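Sister chromatid cohesion protein 2 (Saccharomyces cerevisiae, PDB 4XDN) forms with SCC4 the cohesin loader complex needed for stable association of cohesin with chromatin, this N-terminal region being sufficient to bind SCC4. Local coordinates at residues 130-133 with 134-138. Sequence-based numbering, arbitrary orientation.
Sequences SPLA and QSVLS
S130 O, the carbonyl oxygen of the N-cap residue, lies over one face of the Q134 carboxamide, off centre. Q134 CG sits 3.4 Å from S130 O and the amide carbon CD 3.9 Å from it. Q134 CG is anti to its own carbonyl carbon (chi1 -70°) and the chain is extended beyond it, which lays the amide back along the first turn, toward the N-terminal end. There NE2 makes a weak hydrogen bond to L129 O. S130 O itself accepts from Q134 N at 2.9 Å. P131 follows in the first turn, and P131 O accepts from S135 N at 2.8 Å. L132 and V136 stand side by side, one turn apart, and L132 CD1 meets V136 CG2 at 4.2 Å. V136 N bonds to L132 O at 3.0 Å, and V136 CG2, beside its own backbone N, also comes close to that oxygen. A133 O receives L137 N and also an aromatic side chain of the partner protein. L132, V136 and L137 pack on that chain too. S130 OG accepts from A133 N at 3.2 Å and bonds to an acidic side chain of the partner. This is a serine N-cap followed by proline, opening the short helix 131-139 that lies against the partner protein.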
# COMPACT_ATOMS: atom_id res chain seq x y z
N SER B 130 34.80 -13.15 21.28
CA SER B 130 36.13 -13.12 21.88
C SER B 130 36.10 -13.86 23.21
O SER B 130 35.05 -13.93 23.86
CB SER B 130 36.60 -11.68 22.08
OG SER B 130 35.79 -11.03 23.05
N PRO B 131 37.25 -14.42 23.63
CA PRO B 131 37.34 -15.10 24.92
C PRO B 131 36.81 -14.25 26.08
O PRO B 131 36.10 -14.77 26.95
CB PRO B 131 38.84 -15.36 25.08
CG PRO B 131 39.34 -15.48 23.68
CD PRO B 131 38.51 -14.53 22.86
N LEU B 132 37.14 -12.96 26.09
CA LEU B 132 36.70 -12.08 27.17
C LEU B 132 35.18 -11.94 27.16
O LEU B 132 34.53 -12.00 28.21
CB LEU B 132 37.37 -10.71 27.06
CG LEU B 132 36.98 -9.69 28.14
CD1 LEU B 132 37.34 -10.21 29.54
CD2 LEU B 132 37.65 -8.35 27.88
N ALA B 133 34.62 -11.75 25.97
CA ALA B 133 33.17 -11.65 25.82
C ALA B 133 32.49 -12.94 26.29
O ALA B 133 31.44 -12.89 26.92
CB ALA B 133 32.81 -11.36 24.38
N GLN B 134 33.11 -14.07 25.98
CA GLN B 134 32.59 -15.37 26.42
C GLN B 134 32.65 -15.50 27.94
O GLN B 134 31.71 -15.98 28.57
CB GLN B 134 33.36 -16.52 25.77
CG GLN B 134 33.12 -16.67 24.27
CD GLN B 134 34.04 -17.70 23.63
OE1 GLN B 134 34.64 -18.53 24.32
NE2 GLN B 134 34.17 -17.63 22.31
N SER B 135 33.75 -15.05 28.52
CA SER B 135 33.96 -15.17 29.96
C SER B 135 32.95 -14.34 30.75
O SER B 135 32.34 -14.83 31.70
CB SER B 135 35.38 -14.74 30.33
OG SER B 135 35.60 -14.91 31.72
N VAL B 136 32.78 -13.08 30.36
CA VAL B 136 31.84 -12.18 31.03
C VAL B 136 30.41 -12.70 30.86
O VAL B 136 29.58 -12.56 31.76
CB VAL B 136 31.96 -10.74 30.48
CG1 VAL B 136 30.89 -9.82 31.07
CG2 VAL B 136 33.34 -10.18 30.77
N LEU B 137 30.14 -13.30 29.71
CA LEU B 137 28.81 -13.84 29.44
C LEU B 137 28.51 -15.02 30.37
O LEU B 137 27.40 -15.14 30.88
CB LEU B 137 28.71 -14.28 27.98
CG LEU B 137 27.36 -14.81 27.48
CD1 LEU B 137 26.23 -13.84 27.78
CD2 LEU B 137 27.42 -15.08 25.99
N SER B 138 29.51 -15.87 30.61
CA SER B 138 29.34 -17.05 31.45
C SER B 138 29.23 -16.68 32.93
O SER B 138 28.46 -17.29 33.67
CB SER B 138 30.50 -18.03 31.26
OG SER B 138 30.61 -18.44 29.91